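Long-range contacts in beta-lactamase Rm3 (Uncultured bacterium, PDB 5IQK), which probably hydrolyses the beta-lactam ring of antibiotics as a zinc-dependent subclass B3 metallo-beta-lactamase: residues A[6-14]-A[48-56]; A[79-90]-A[122-130]. One frame throughout, in Å; residues are numbered along the deposited sequence.

Interaction 1 (A[6-14]-A[48-56]). With ZN (zinc ion), chain E.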
# COMPACT_ATOMS: atom_id res chain seq x y z
N VAL A 6 19.12 -0.95 2.18
CA VAL A 6 17.76 -0.41 2.21
C VAL A 6 16.75 -1.52 1.96
O VAL A 6 15.81 -1.67 2.73
CB VAL A 6 17.54 0.71 1.18
CG1 VAL A 6 16.09 1.17 1.23
CG2 VAL A 6 18.48 1.88 1.49
N CYS A 7 16.94 -2.30 0.90
CA CYS A 7 16.01 -3.41 0.62
C CYS A 7 16.03 -4.44 1.76
O CYS A 7 14.98 -4.99 2.11
CB CYS A 7 16.34 -4.09 -0.71
SG CYS A 7 15.85 -3.13 -2.19
N ALA A 8 17.21 -4.71 2.32
CA ALA A 8 17.35 -5.67 3.42
C ALA A 8 16.55 -5.22 4.64
O ALA A 8 15.89 -6.02 5.31
CB ALA A 8 18.81 -5.88 3.79
N THR A 9 16.64 -3.93 4.95
CA THR A 9 15.88 -3.35 6.05
C THR A 9 14.38 -3.40 5.80
O THR A 9 13.61 -3.83 6.66
CB THR A 9 16.30 -1.89 6.32
OG1 THR A 9 17.65 -1.88 6.78
CG2 THR A 9 15.43 -1.27 7.40
N TRP A 10 13.96 -2.95 4.62
CA TRP A 10 12.54 -2.95 4.28
C TRP A 10 11.93 -4.36 4.33
O TRP A 10 10.77 -4.52 4.71
CB TRP A 10 12.33 -2.34 2.90
CG TRP A 10 12.50 -0.82 2.86
CD1 TRP A 10 12.78 -0.00 3.92
CD2 TRP A 10 12.39 0.02 1.71
NE1 TRP A 10 12.86 1.32 3.48
CE2 TRP A 10 12.61 1.35 2.13
CE3 TRP A 10 12.14 -0.23 0.36
CZ2 TRP A 10 12.59 2.43 1.25
CZ3 TRP A 10 12.11 0.85 -0.52
CH2 TRP A 10 12.33 2.16 -0.07
N ASN A 11 12.70 -5.36 3.91
CA ASN A 11 12.17 -6.72 3.80
C ASN A 11 12.35 -7.59 5.05
O ASN A 11 12.05 -8.77 5.01
CB ASN A 11 12.81 -7.44 2.61
CG ASN A 11 12.01 -8.66 2.15
OD1 ASN A 11 10.80 -8.60 2.00
ND2 ASN A 11 12.70 -9.78 1.95
N ALA A 12 12.84 -7.00 6.13
CA ALA A 12 13.10 -7.76 7.36
C ALA A 12 11.83 -8.42 7.90
O ALA A 12 10.73 -7.88 7.78
CB ALA A 12 13.71 -6.86 8.42
N ASP A 13 12.01 -9.60 8.49
CA ASP A 13 10.90 -10.35 9.07
C ASP A 13 10.04 -9.52 10.01
O ASP A 13 10.55 -8.78 10.85
CB ASP A 13 11.42 -11.55 9.87
CG ASP A 13 11.99 -12.63 8.99
OD1 ASP A 13 11.89 -12.53 7.75
OD2 ASP A 13 12.54 -13.59 9.57
N GLN A 14 8.74 -9.70 9.89
CA GLN A 14 7.80 -9.24 10.89
C GLN A 14 6.80 -10.35 11.15
O GLN A 14 6.19 -10.86 10.22
CB GLN A 14 7.07 -7.97 10.43
CG GLN A 14 5.94 -7.58 11.36
CD GLN A 14 6.45 -7.27 12.75
OE1 GLN A 14 7.28 -6.40 12.93
NE2 GLN A 14 5.96 -8.00 13.75
N GLY A 48 4.90 -6.42 -1.70
CA GLY A 48 6.28 -6.17 -1.28
C GLY A 48 7.25 -6.29 -2.44
O GLY A 48 6.85 -6.20 -3.60
N LEU A 49 8.53 -6.46 -2.10
CA LEU A 49 9.58 -6.73 -3.08
C LEU A 49 9.41 -8.14 -3.63
O LEU A 49 8.67 -8.93 -3.06
CB LEU A 49 10.96 -6.58 -2.42
CG LEU A 49 11.37 -5.18 -1.99
CD1 LEU A 49 12.46 -5.26 -0.90
CD2 LEU A 49 11.88 -4.35 -3.17
N PRO A 50 10.10 -8.46 -4.74
CA PRO A 50 10.03 -9.84 -5.22
C PRO A 50 10.38 -10.84 -4.14
O PRO A 50 9.72 -11.87 -4.04
CB PRO A 50 11.07 -9.87 -6.35
CG PRO A 50 11.06 -8.45 -6.86
CD PRO A 50 10.91 -7.61 -5.63
N GLU A 51 11.38 -10.52 -3.32
CA GLU A 51 11.78 -11.40 -2.23
C GLU A 51 10.85 -11.30 -1.01
O GLU A 51 11.06 -12.00 -0.01
CB GLU A 51 13.24 -11.12 -1.83
CG GLU A 51 13.51 -9.71 -1.30
CD GLU A 51 13.94 -8.72 -2.38
OE1 GLU A 51 13.45 -8.79 -3.53
OE2 GLU A 51 14.79 -7.85 -2.07
N SER A 52 9.82 -10.47 -1.10
CA SER A 52 8.83 -10.40 -0.04
C SER A 52 7.76 -11.47 -0.17
O SER A 52 7.16 -11.85 0.83
CB SER A 52 8.14 -9.04 0.00
OG SER A 52 9.07 -8.02 0.27
N ALA A 53 7.51 -11.93 -1.39
CA ALA A 53 6.41 -12.86 -1.64
C ALA A 53 6.46 -14.13 -0.77
O ALA A 53 5.45 -14.50 -0.18
CB ALA A 53 6.35 -13.23 -3.12
N PRO A 54 7.64 -14.78 -0.65
CA PRO A 54 7.63 -15.96 0.23
C PRO A 54 7.36 -15.63 1.70
O PRO A 54 6.84 -16.48 2.43
CB PRO A 54 9.04 -16.55 0.07
CG PRO A 54 9.61 -15.91 -1.14
CD PRO A 54 8.93 -14.62 -1.34
N LYS A 55 7.75 -14.44 2.12
CA LYS A 55 7.54 -14.02 3.50
C LYS A 55 6.08 -13.75 3.75
O LYS A 55 5.54 -14.15 4.78
CB LYS A 55 8.38 -12.80 3.82
CG LYS A 55 9.87 -13.08 3.81
CD LYS A 55 10.65 -11.96 4.47
CE LYS A 55 12.13 -12.23 4.42
NZ LYS A 55 12.89 -11.32 5.34
N ILE A 56 5.43 -13.08 2.80
CA ILE A 56 3.99 -12.83 2.91
C ILE A 56 3.20 -14.13 2.97
O ILE A 56 2.32 -14.29 3.82
CB ILE A 56 3.49 -11.97 1.74
CG1 ILE A 56 4.08 -10.56 1.85
CG2 ILE A 56 1.96 -11.92 1.74
CD1 ILE A 56 3.88 -9.66 0.59
ZN ZN E . 17.68 -1.95 -2.88
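Leu49 meets the N-terminal helix through one methyl: CD1 lies 4.1 Å from Cys7 CB and equally close to Asn11 CB, one helical turn further on, so it sits against a single face of that helix. Its CG stands beside the backbone N (chi1 -67°), which turns the branch toward Cys7. The sulfur of Cys7 is occupied elsewhere, binding a zinc ion together with Cys4. Glu51 comes next, and its CG packs 3.4 Å from Asn11 ND2; amide and carboxylate planes are 78° apart, and the amide N-H makes only a weak bond to Glu51 O. At Ser52 the contact turns polar: Ser52 OG donates to Asn11 OD1 at 2.5 Å, from above the carbonyl plane (39° out of it) and not along a lone pair, while the same OG accepts a weak bond from Leu49 N. Lys55, on helix 53-62, closes the contact. Its chain runs extended beyond CG and brings NZ within 2.7 Å of Asn11 O and 2.9 Å of Asp13 OD1, the second a salt bridge that uses the anti side of the carboxylate. Asn11 is the first residue to leave helical geometry after helix 5-10, so these bonds fall just where the helix stops. Taken together, the chemistry implies a mainly polar joint: buried Asn11 has OD1 and its backbone O bonded, with ND2 held only weakly. Lys55 NZ, shared between Asn11 O and Asp13 OD1, ties the segment after helix 5-10 to the start of helix 53-62 in the metallo-beta-lactamase fold; Asp13 probably balances its charge.

Interaction 2 (A[79-90]-A[122-130]). With ZN (zinc ion), chain D; ZN (zinc ion), chain C.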
# COMPACT_ATOMS: atom_id res chain seq x y z
N HIS A 79 5.70 0.73 -7.90
CA HIS A 79 7.10 0.57 -7.55
C HIS A 79 7.41 -0.85 -7.12
O HIS A 79 6.55 -1.53 -6.55
CB HIS A 79 7.50 1.53 -6.44
CG HIS A 79 7.70 2.94 -6.90
ND1 HIS A 79 7.58 4.01 -6.05
CD2 HIS A 79 8.03 3.45 -8.11
CE1 HIS A 79 7.84 5.13 -6.71
NE2 HIS A 79 8.10 4.82 -7.97
N ILE A 80 8.64 -1.27 -7.38
CA ILE A 80 9.07 -2.64 -7.11
C ILE A 80 8.88 -3.09 -5.66
O ILE A 80 8.69 -4.27 -5.40
CB ILE A 80 10.57 -2.83 -7.52
CG1 ILE A 80 11.00 -4.29 -7.39
CG2 ILE A 80 11.49 -1.91 -6.71
CD1 ILE A 80 12.29 -4.62 -8.15
N ASP A 81 8.91 -2.16 -4.70
CA ASP A 81 8.80 -2.56 -3.30
C ASP A 81 7.36 -2.79 -2.86
O ASP A 81 7.13 -3.11 -1.69
CB ASP A 81 9.48 -1.54 -2.37
CG ASP A 81 8.94 -0.12 -2.56
OD1 ASP A 81 8.73 0.27 -3.72
OD2 ASP A 81 8.74 0.61 -1.55
N HIS A 82 6.39 -2.62 -3.77
CA HIS A 82 4.98 -2.94 -3.49
C HIS A 82 4.43 -3.93 -4.52
O HIS A 82 3.52 -4.72 -4.23
CB HIS A 82 4.14 -1.65 -3.45
CG HIS A 82 4.68 -0.63 -2.50
ND1 HIS A 82 4.41 -0.65 -1.14
CD2 HIS A 82 5.55 0.39 -2.69
CE1 HIS A 82 5.06 0.33 -0.55
NE2 HIS A 82 5.76 0.98 -1.46
N ALA A 83 5.00 -3.90 -5.72
CA ALA A 83 4.48 -4.70 -6.82
C ALA A 83 5.39 -5.87 -7.19
O ALA A 83 4.97 -6.76 -7.93
CB ALA A 83 4.25 -3.80 -8.06
N GLY A 84 6.62 -5.86 -6.68
CA GLY A 84 7.60 -6.88 -7.03
C GLY A 84 7.22 -8.31 -6.67
O GLY A 84 7.60 -9.26 -7.37
N GLY A 85 6.48 -8.47 -5.58
CA GLY A 85 6.09 -9.80 -5.14
C GLY A 85 4.78 -10.27 -5.76
O GLY A 85 4.35 -11.40 -5.53
N LEU A 86 4.15 -9.41 -6.55
CA LEU A 86 2.80 -9.70 -7.04
C LEU A 86 2.69 -10.89 -7.99
O LEU A 86 1.74 -11.66 -7.90
CB LEU A 86 2.22 -8.47 -7.74
CG LEU A 86 1.87 -7.31 -6.83
CD1 LEU A 86 1.34 -6.15 -7.67
CD2 LEU A 86 0.85 -7.77 -5.80
N ALA A 87 3.65 -11.05 -8.90
CA ALA A 87 3.60 -12.19 -9.83
C ALA A 87 3.57 -13.53 -9.10
O ALA A 87 2.82 -14.44 -9.48
CB ALA A 87 4.79 -12.14 -10.78
N GLU A 88 4.37 -13.65 -8.05
CA GLU A 88 4.43 -14.91 -7.29
C GLU A 88 3.15 -15.14 -6.49
O GLU A 88 2.64 -16.26 -6.43
CB GLU A 88 5.64 -14.93 -6.35
CG GLU A 88 5.74 -16.19 -5.50
CD GLU A 88 7.11 -16.38 -4.85
OE1 GLU A 88 7.98 -15.50 -5.02
OE2 GLU A 88 7.31 -17.42 -4.18
N LEU A 89 2.64 -14.08 -5.87
CA LEU A 89 1.41 -14.18 -5.10
C LEU A 89 0.25 -14.58 -6.01
O LEU A 89 -0.58 -15.42 -5.64
CB LEU A 89 1.12 -12.87 -4.38
CG LEU A 89 2.13 -12.53 -3.28
CD1 LEU A 89 1.92 -11.12 -2.77
CD2 LEU A 89 2.04 -13.56 -2.13
N GLN A 90 0.22 -14.00 -7.20
CA GLN A 90 -0.80 -14.37 -8.18
C GLN A 90 -0.69 -15.83 -8.59
O GLN A 90 -1.69 -16.55 -8.63
CB GLN A 90 -0.71 -13.48 -9.42
CG GLN A 90 -1.57 -13.95 -10.59
CD GLN A 90 -1.83 -12.82 -11.56
OE1 GLN A 90 -1.06 -12.60 -12.49
NE2 GLN A 90 -2.93 -12.10 -11.36
N LEU A 122 15.11 2.29 -10.67
CA LEU A 122 14.66 1.08 -9.96
C LEU A 122 14.86 -0.14 -10.86
O LEU A 122 14.81 -0.03 -12.08
CB LEU A 122 13.19 1.22 -9.54
CG LEU A 122 12.86 2.21 -8.41
CD1 LEU A 122 11.36 2.36 -8.20
CD2 LEU A 122 13.54 1.80 -7.11
N PRO A 123 15.08 -1.32 -10.25
CA PRO A 123 15.25 -2.53 -11.06
C PRO A 123 13.94 -2.99 -11.69
O PRO A 123 12.87 -2.63 -11.19
CB PRO A 123 15.73 -3.58 -10.05
CG PRO A 123 16.11 -2.81 -8.80
CD PRO A 123 15.26 -1.58 -8.81
N LYS A 124 14.02 -3.77 -12.76
CA LYS A 124 12.82 -4.43 -13.30
C LYS A 124 12.36 -5.50 -12.32
O LYS A 124 13.17 -5.99 -11.53
CB LYS A 124 13.11 -5.06 -14.67
CG LYS A 124 13.56 -4.07 -15.73
CD LYS A 124 13.89 -4.75 -17.05
CE LYS A 124 14.50 -3.76 -18.03
NZ LYS A 124 14.54 -4.26 -19.44
N TYR A 125 11.08 -5.85 -12.36
CA TYR A 125 10.55 -6.93 -11.51
C TYR A 125 9.62 -7.85 -12.33
O TYR A 125 9.26 -7.52 -13.46
CB TYR A 125 9.84 -6.35 -10.28
CG TYR A 125 8.67 -5.41 -10.56
CD1 TYR A 125 7.39 -5.91 -10.83
CD2 TYR A 125 8.83 -4.04 -10.50
CE1 TYR A 125 6.32 -5.06 -11.06
CE2 TYR A 125 7.76 -3.17 -10.73
CZ TYR A 125 6.51 -3.68 -11.01
OH TYR A 125 5.45 -2.83 -11.23
N PRO A 126 9.23 -9.01 -11.76
CA PRO A 126 8.41 -9.94 -12.55
C PRO A 126 7.07 -9.35 -13.00
O PRO A 126 6.31 -8.86 -12.17
CB PRO A 126 8.19 -11.11 -11.58
CG PRO A 126 9.39 -11.08 -10.70
CD PRO A 126 9.67 -9.63 -10.49
N PRO A 127 6.80 -9.38 -14.31
CA PRO A 127 5.55 -8.81 -14.83
C PRO A 127 4.31 -9.54 -14.30
O PRO A 127 4.33 -10.77 -14.14
CB PRO A 127 5.68 -9.00 -16.34
CG PRO A 127 7.16 -9.11 -16.58
CD PRO A 127 7.67 -9.87 -15.39
N VAL A 128 3.24 -8.79 -14.04
CA VAL A 128 2.00 -9.39 -13.57
C VAL A 128 1.15 -9.68 -14.79
O VAL A 128 0.92 -8.80 -15.62
CB VAL A 128 1.24 -8.47 -12.61
CG1 VAL A 128 -0.06 -9.15 -12.18
CG2 VAL A 128 2.11 -8.16 -11.40
N LYS A 129 0.69 -10.92 -14.88
CA LYS A 129 0.06 -11.46 -16.06
C LYS A 129 -1.40 -11.01 -16.23
O LYS A 129 -1.79 -10.53 -17.29
CB LYS A 129 0.17 -13.00 -16.00
CG LYS A 129 0.00 -13.75 -17.32
CD LYS A 129 -0.04 -15.26 -17.07
CE LYS A 129 0.19 -16.06 -18.35
NZ LYS A 129 -0.14 -17.51 -18.22
N ASP A 130 -2.20 -11.16 -15.18
CA ASP A 130 -3.65 -10.95 -15.27
C ASP A 130 -4.15 -9.89 -14.30
O ASP A 130 -3.93 -9.99 -13.09
CB ASP A 130 -4.38 -12.26 -15.05
CG ASP A 130 -4.00 -13.31 -16.07
OD1 ASP A 130 -4.11 -13.03 -17.28
OD2 ASP A 130 -3.57 -14.41 -15.66
ZN ZN D . 7.43 2.08 -1.33
ZN ZN C . 6.91 4.07 -4.11
O HOH W 1 8.14 3.23 -2.95
O HOH W 2 5.40 -8.97 -9.56
O HOH W 3 6.60 4.30 -1.57
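The loop 122-130 runs alongside the short helices of 79-90, with CA atoms closest at Gly84-Tyr125 (5.4 Å) and Ala87-Val128 (4.9 Å). Leu122 CD1 approaches the His79 ring at CD2, 3.5 Å away. Ile80 and Tyr125 run past each other in opposing directions, Ile80 CD1 reaching Tyr125 CB and Pro123 O. The Tyr125 ring packs CD2 on Ile80 CB, CZ and OH on Ala83 CB, with Gly84 N over one face, off-centre. With CG between its backbone N and carbonyl carbon (chi1 59°), the ring is directed onto 79-90, and OH bonds to Gly78 O. Ala87 CB touches Pro126 CB at 3.6 Å and Val128 CG2 rests on Leu86 CB. Gln90 makes a pair of hydrogen bonds to the Asp130 backbone: NE2, also bonded to Ala95 O, donates to Asp130 O (2.9 Å, N-H...O angle 169°); OE1 accepts from Asp130 N (3.3 Å). A water bridges Ala87 N and Pro126 O. In the superfamily's HxHxDH motif, His79 ND1 binds one zinc ion of the active-site pair with His77 and His155; Asp81 OD2 and His82 NE2 bind its partner with His223. Asp116 OD2 is hydrogen-bonded to His79 NE2, which with Leu122's packing probably fixes this ligand's orientation.

How the interactions relate
Interaction 1 closes before interaction 2 opens along the chain, and their centres lie about 13 Å apart. They meet directly: Gly48 O and Gly85 N are 3.0 Å apart, a probable hydrogen bond, Leu49 CD2 packs 3.6 Å from Asp81 CA, and Ala53 CB of helix 53-62 lies against Glu88 of helix 86-93. Trp10 CZ3 also comes within 3.5 Å of the zinc ligand Asp81 OD2. Segments 48-56 and 79-90 both follow strands of the seven-stranded mixed sheet, 42-45 and 70-74, which are parallel neighbours. The N-terminal helix 5-10 and the loop 122-130 thus pack onto adjoining parts of the fold around the dizinc site.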